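Local coordinates for variable region-containing chitin-binding protein 3 (Branchiostoma floridae, PDB 2FBO), which probably binds chitin and may hydrolyse it, the piece described here being its two tandem immunoglobulin V-type domains, at residues Val12-Gly17 / Val125-Thr130; Ser135-Val140 / Gly237-Asp242. All coordinates share one frame; numbering follows the deposited sequence.

Contact 1: residues Val12-Gly17 / Val125-Thr130; sequences VEVHAG and VVLKVT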
loop_
_atom_site.group_PDB
_atom_site.type_symbol
_atom_site.label_atom_id
_atom_site.label_comp_id
_atom_site.label_asym_id
_atom_site.label_seq_id
_atom_site.Cartn_x
_atom_site.Cartn_y
_atom_site.Cartn_z
ATOM N N VAL A 12 -2.482 14.550 -6.202
ATOM C CA VAL A 12 -1.793 15.836 -6.130
ATOM C C VAL A 12 -1.469 16.255 -7.560
ATOM O O VAL A 12 -0.894 15.478 -8.318
ATOM C CB VAL A 12 -0.479 15.739 -5.319
ATOM C CG1 VAL A 12 0.200 17.101 -5.260
ATOM C CG2 VAL A 12 -0.766 15.248 -3.917
ATOM N N GLU A 13 -1.845 17.475 -7.933
ATOM C CA GLU A 13 -1.598 17.959 -9.289
ATOM C C GLU A 13 -0.399 18.904 -9.344
ATOM O O GLU A 13 -0.094 19.589 -8.368
ATOM C CB GLU A 13 -2.838 18.682 -9.830
ATOM C CG GLU A 13 -2.815 18.877 -11.340
ATOM C CD GLU A 13 -4.034 19.619 -11.858
ATOM O OE1 GLU A 13 -5.153 19.354 -11.367
ATOM O OE2 GLU A 13 -3.875 20.457 -12.769
ATOM N N VAL A 14 0.267 18.941 -10.495
ATOM C CA VAL A 14 1.438 19.790 -10.678
ATOM C C VAL A 14 1.692 20.076 -12.156
ATOM O O VAL A 14 1.545 19.199 -13.002
ATOM C CB VAL A 14 2.700 19.121 -10.082
ATOM C CG1 VAL A 14 2.943 17.772 -10.757
ATOM C CG2 VAL A 14 3.905 20.033 -10.251
ATOM N N HIS A 15 2.067 21.313 -12.466
ATOM C CA HIS A 15 2.352 21.681 -13.846
ATOM C C HIS A 15 3.683 21.072 -14.249
ATOM O O HIS A 15 4.582 20.948 -13.424
ATOM C CB HIS A 15 2.434 23.205 -13.998
ATOM C CG HIS A 15 1.104 23.892 -13.963
ATOM N ND1 HIS A 15 0.255 23.816 -12.881
ATOM C CD2 HIS A 15 0.480 24.669 -14.879
ATOM C CE1 HIS A 15 -0.836 24.518 -13.131
ATOM N NE2 HIS A 15 -0.725 25.046 -14.338
ATOM N N ALA A 16 3.805 20.689 -15.514
ATOM C CA ALA A 16 5.048 20.112 -16.007
ATOM C C ALA A 16 6.167 21.115 -15.750
ATOM O O ALA A 16 5.973 22.322 -15.890
ATOM C CB ALA A 16 4.939 19.819 -17.495
ATOM N N GLY A 17 7.333 20.614 -15.361
ATOM C CA GLY A 17 8.450 21.493 -15.087
ATOM C C GLY A 17 8.487 21.934 -13.638
ATOM O O GLY A 17 9.523 22.375 -13.151
ATOM N N VAL A 125 -0.695 7.305 -4.045
ATOM C CA VAL A 125 -1.072 8.693 -4.283
ATOM C C VAL A 125 -0.910 8.907 -5.780
ATOM O O VAL A 125 0.104 8.512 -6.360
ATOM C CB VAL A 125 -0.149 9.673 -3.523
ATOM C CG1 VAL A 125 -0.595 11.102 -3.771
ATOM C CG2 VAL A 125 -0.176 9.364 -2.034
ATOM N N VAL A 126 -1.915 9.497 -6.416
ATOM C CA VAL A 126 -1.830 9.738 -7.849
ATOM C C VAL A 126 -1.173 11.082 -8.111
ATOM O O VAL A 126 -1.549 12.097 -7.510
ATOM C CB VAL A 126 -3.227 9.711 -8.511
ATOM C CG1 VAL A 126 -3.137 10.155 -9.960
ATOM C CG2 VAL A 126 -3.797 8.299 -8.437
ATOM N N LEU A 127 -0.169 11.074 -8.984
ATOM C CA LEU A 127 0.540 12.288 -9.361
ATOM C C LEU A 127 -0.051 12.688 -10.706
ATOM O O LEU A 127 0.117 11.991 -11.708
ATOM C CB LEU A 127 2.049 12.022 -9.495
ATOM C CG LEU A 127 2.986 13.235 -9.629
ATOM C CD1 LEU A 127 4.432 12.786 -9.416
ATOM C CD2 LEU A 127 2.834 13.882 -10.990
ATOM N N LYS A 128 -0.762 13.808 -10.710
ATOM C CA LYS A 128 -1.410 14.313 -11.913
ATOM C C LYS A 128 -0.634 15.486 -12.493
ATOM O O LYS A 128 -0.452 16.503 -11.830
ATOM C CB LYS A 128 -2.831 14.773 -11.572
ATOM C CG LYS A 128 -3.931 14.075 -12.353
ATOM C CD LYS A 128 -5.306 14.505 -11.854
ATOM C CE LYS A 128 -5.507 16.014 -11.961
ATOM N NZ LYS A 128 -5.615 16.479 -13.374
ATOM N N VAL A 129 -0.170 15.334 -13.723
ATOM C CA VAL A 129 0.564 16.406 -14.378
ATOM C C VAL A 129 -0.460 17.175 -15.191
ATOM O O VAL A 129 -1.014 16.656 -16.158
ATOM C CB VAL A 129 1.655 15.865 -15.309
ATOM C CG1 VAL A 129 2.310 17.018 -16.065
ATOM C CG2 VAL A 129 2.709 15.113 -14.484
ATOM N N THR A 130 -0.713 18.408 -14.774
ATOM C CA THR A 130 -1.689 19.271 -15.432
ATOM C C THR A 130 -1.668 19.139 -16.950
ATOM O O THR A 130 -0.630 19.320 -17.586
ATOM C CB THR A 130 -1.455 20.747 -15.057
ATOM O OG1 THR A 130 -1.494 20.889 -13.631
ATOM C CG2 THR A 130 -2.535 21.636 -15.670
HETATM O O HOH W 1 1.543 20.787 -17.192
#

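Contact 2: residues Ser135-Val140 / Gly237-Asp242; sequences SNNVHV and GELDAD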
loop_
_atom_site.group_PDB
_atom_site.type_symbol
_atom_site.label_atom_id
_atom_site.label_comp_id
_atom_site.label_asym_id
_atom_site.label_seq_id
_atom_site.Cartn_x
_atom_site.Cartn_y
_atom_site.Cartn_z
ATOM N N SER A 135 -7.936 12.377 -14.685
ATOM C CA SER A 135 -8.309 12.516 -13.286
ATOM C C SER A 135 -9.406 11.514 -12.951
ATOM O O SER A 135 -9.823 10.737 -13.807
ATOM C CB SER A 135 -8.792 13.936 -12.994
ATOM O OG SER A 135 -9.023 14.105 -11.606
ATOM N N ASN A 136 -9.857 11.529 -11.701
ATOM C CA ASN A 136 -10.916 10.631 -11.245
ATOM C C ASN A 136 -10.539 9.157 -11.364
ATOM O O ASN A 136 -11.312 8.344 -11.874
ATOM C CB ASN A 136 -12.197 10.909 -12.034
ATOM C CG ASN A 136 -12.651 12.349 -11.907
ATOM O OD1 ASN A 136 -12.911 12.835 -10.805
ATOM N ND2 ASN A 136 -12.739 13.043 -13.035
ATOM N N ASN A 137 -9.344 8.821 -10.886
ATOM C CA ASN A 137 -8.858 7.446 -10.930
ATOM C C ASN A 137 -9.294 6.716 -9.667
ATOM O O ASN A 137 -9.486 7.335 -8.621
ATOM C CB ASN A 137 -7.335 7.453 -11.061
ATOM C CG ASN A 137 -6.870 8.205 -12.290
ATOM O OD1 ASN A 137 -6.978 7.714 -13.409
ATOM N ND2 ASN A 137 -6.367 9.416 -12.086
ATOM N N VAL A 138 -9.449 5.398 -9.760
ATOM C CA VAL A 138 -9.890 4.609 -8.614
ATOM C C VAL A 138 -9.071 4.888 -7.362
ATOM O O VAL A 138 -7.861 5.111 -7.429
ATOM C CB VAL A 138 -9.842 3.088 -8.918
ATOM C CG1 VAL A 138 -8.400 2.625 -9.090
ATOM C CG2 VAL A 138 -10.533 2.311 -7.799
ATOM N N HIS A 139 -9.755 4.892 -6.222
ATOM C CA HIS A 139 -9.128 5.121 -4.928
ATOM C C HIS A 139 -9.790 4.213 -3.892
ATOM O O HIS A 139 -11.015 4.177 -3.789
ATOM C CB HIS A 139 -9.284 6.583 -4.508
ATOM C CG HIS A 139 -8.978 6.824 -3.063
ATOM N ND1 HIS A 139 -7.735 6.587 -2.516
ATOM C CD2 HIS A 139 -9.766 7.238 -2.043
ATOM C CE1 HIS A 139 -7.771 6.843 -1.220
ATOM N NE2 HIS A 139 -8.992 7.240 -0.908
ATOM N N VAL A 140 -8.975 3.476 -3.141
ATOM C CA VAL A 140 -9.463 2.560 -2.107
ATOM C C VAL A 140 -8.916 3.004 -0.751
ATOM O O VAL A 140 -7.755 3.395 -0.645
ATOM C CB VAL A 140 -8.992 1.101 -2.380
ATOM C CG1 VAL A 140 -9.428 0.175 -1.242
ATOM C CG2 VAL A 140 -9.559 0.610 -3.707
ATOM N N GLY A 237 -3.897 -0.443 -16.709
ATOM C CA GLY A 237 -2.995 0.671 -16.442
ATOM C C GLY A 237 -2.768 0.901 -14.959
ATOM O O GLY A 237 -3.616 0.548 -14.145
ATOM N N GLU A 238 -1.641 1.511 -14.595
ATOM C CA GLU A 238 -1.352 1.753 -13.182
ATOM C C GLU A 238 -2.368 2.656 -12.493
ATOM O O GLU A 238 -2.633 2.494 -11.303
ATOM C CB GLU A 238 0.063 2.323 -13.004
ATOM C CG GLU A 238 0.259 3.757 -13.459
ATOM C CD GLU A 238 1.721 4.173 -13.375
ATOM O OE1 GLU A 238 2.034 5.156 -12.680
ATOM O OE2 GLU A 238 2.558 3.502 -14.007
ATOM N N LEU A 239 -2.943 3.603 -13.226
ATOM C CA LEU A 239 -3.937 4.500 -12.634
ATOM C C LEU A 239 -5.265 3.776 -12.446
ATOM O O LEU A 239 -6.129 4.234 -11.707
ATOM C CB LEU A 239 -4.181 5.709 -13.537
ATOM C CG LEU A 239 -3.098 6.770 -13.686
ATOM C CD1 LEU A 239 -3.541 7.787 -14.731
ATOM C CD2 LEU A 239 -2.853 7.451 -12.346
ATOM N N ASP A 240 -5.411 2.647 -13.130
ATOM C CA ASP A 240 -6.643 1.857 -13.105
ATOM C C ASP A 240 -6.781 0.885 -11.946
ATOM O O ASP A 240 -7.735 0.106 -11.899
ATOM C CB ASP A 240 -6.768 1.074 -14.412
ATOM C CG ASP A 240 -6.813 1.977 -15.626
ATOM O OD1 ASP A 240 -6.584 1.475 -16.745
ATOM O OD2 ASP A 240 -7.086 3.184 -15.459
ATOM N N ALA A 241 -5.841 0.917 -11.011
ATOM C CA ALA A 241 -5.918 0.008 -9.884
ATOM C C ALA A 241 -5.438 0.658 -8.604
ATOM O O ALA A 241 -4.622 1.582 -8.625
ATOM C CB ALA A 241 -5.099 -1.249 -10.176
ATOM N N ASP A 242 -5.978 0.190 -7.485
ATOM C CA ASP A 242 -5.577 0.684 -6.183
ATOM C C ASP A 242 -5.919 -0.362 -5.140
ATOM O O ASP A 242 -6.793 -1.211 -5.357
ATOM C CB ASP A 242 -6.254 2.018 -5.854
ATOM C CG ASP A 242 -5.574 2.746 -4.694
ATOM O OD1 ASP A 242 -4.387 2.453 -4.414
ATOM O OD2 ASP A 242 -6.211 3.618 -4.068
HETATM O O HOH W 2 -8.270 4.945 -14.082
HETATM O O HOH W 3 -5.114 5.934 -3.402
#

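Contact 1: residues Val12-Gly17 / Val125-Thr130
Glu13 and Lys128 stand as a cross-strand pair on one face of a parallel strand pairing, and Thr130 joins them two residues beyond Lys128. With CG anti to the backbone N (chi1 -164°) and an extended chain, Glu13 brings its carboxylate across to both partners. OE2 accepts the Thr130 hydroxyl through its anti lone pair, OG1 to OE2 being 2.6 Å, while OE1 forms a salt bridge with Lys128 NZ at 3.5 Å. Lys128 curls back to the acid through bends at chi3 and chi4 (58° and 69°), so that each carboxylate oxygen has its own partner. Thr130 also packs over one face of the His15 ring: CB lies 4.1 Å from its centre, almost on the ring normal, a CH-pi contact, with OG1 above the same face nearer the rim.

The opposite face carries Val12, Val14, Leu127 and Val129. Here Val14 CG1 sits between its own backbone N and carbonyl carbon and meets Leu127 CD2 at 3.9 Å; Val20 of strand 20-28 touches both residues. Farther along, Ala16 CB approaches Val129 CG1 at 4.1 Å.

The backbone ladder alternates as parallel strands require: Val12 N to Val126 O, Lys128 N to Val12 O, Val14 N to Lys128 O and Thr130 N to Val14 O. Beyond it, a water bridges Ala16 N (2.8 Å) and Thr130 O. The short strand 11-14 thus forms an edge of the six-stranded sheet, parallel to strand 120-129, the A'-G pairing characteristic of the immunoglobulin V-set fold.

Contact 2: residues Ser135-Val140 / Gly237-Asp242
Torsions set two side chains across this contact: Asp242 holds CG anti to its backbone N (chi1 -164°), sending OD2 to the opposite backbone, whereas Asn137 has CG anti to its carbonyl carbon (chi1 -58°), which lays the amide against Leu239. In the second immunoglobulin V-type domain, they join the chain entering strand 139-140 to the start of strand 241-249. Asn137 OD1 comes within 3.4 Å of Leu239 CB, and ND2 is hydrogen-bonded to Pro134 O. Water 2 lies 3.1 Å from Asn137 OD1 and also reaches Asp240 OD2, linking the two. An alanine in place of Asn137 would probably leave the side of Leu239 less covered and deprive both Pro134 O and the water of a partner. Val138 puts CG1 against the backbone ahead of Asp242, 3.6 Å from Ala241 C.

The Asp242 carboxylate has divided duties, OD1 being hydrogen-bonded to Ser124 OG of the first domain. His139 lies alongside it, the two pointing the same way, and a water in the plane of the imidazole links ND1 to OD2. Val140 N also donates to Asp242 OD2 at 2.9 Å, in a nearly straight bond that meets the oxygen on its anti side, 33° out of the carboxylate plane.

How the contacts relate
Contact 1 pairs strands 11-14 and 120-129 of the first V-type domain, and the chain then runs on into contact 2 in the second; their centres are about 14 Å apart. They touch directly at the domain boundary: Val126 CG1 packs 3.6 Å from Leu239 CD2 and 3.9 Å from Asn137 ND2, while Lys128 CD lies 3.7 Å from Ser135 CB. Thus Lys128 faces two ways, its ammonium group (NZ) toward Glu13 and its aliphatic chain toward the second domain. Arg104 of strand 103-110 packs on Val126 and adds a polar tie, its NH2 being hydrogen-bonded to Val138 O and Leu239 O. The touching atoms are thus part of the interface between the tandem domains.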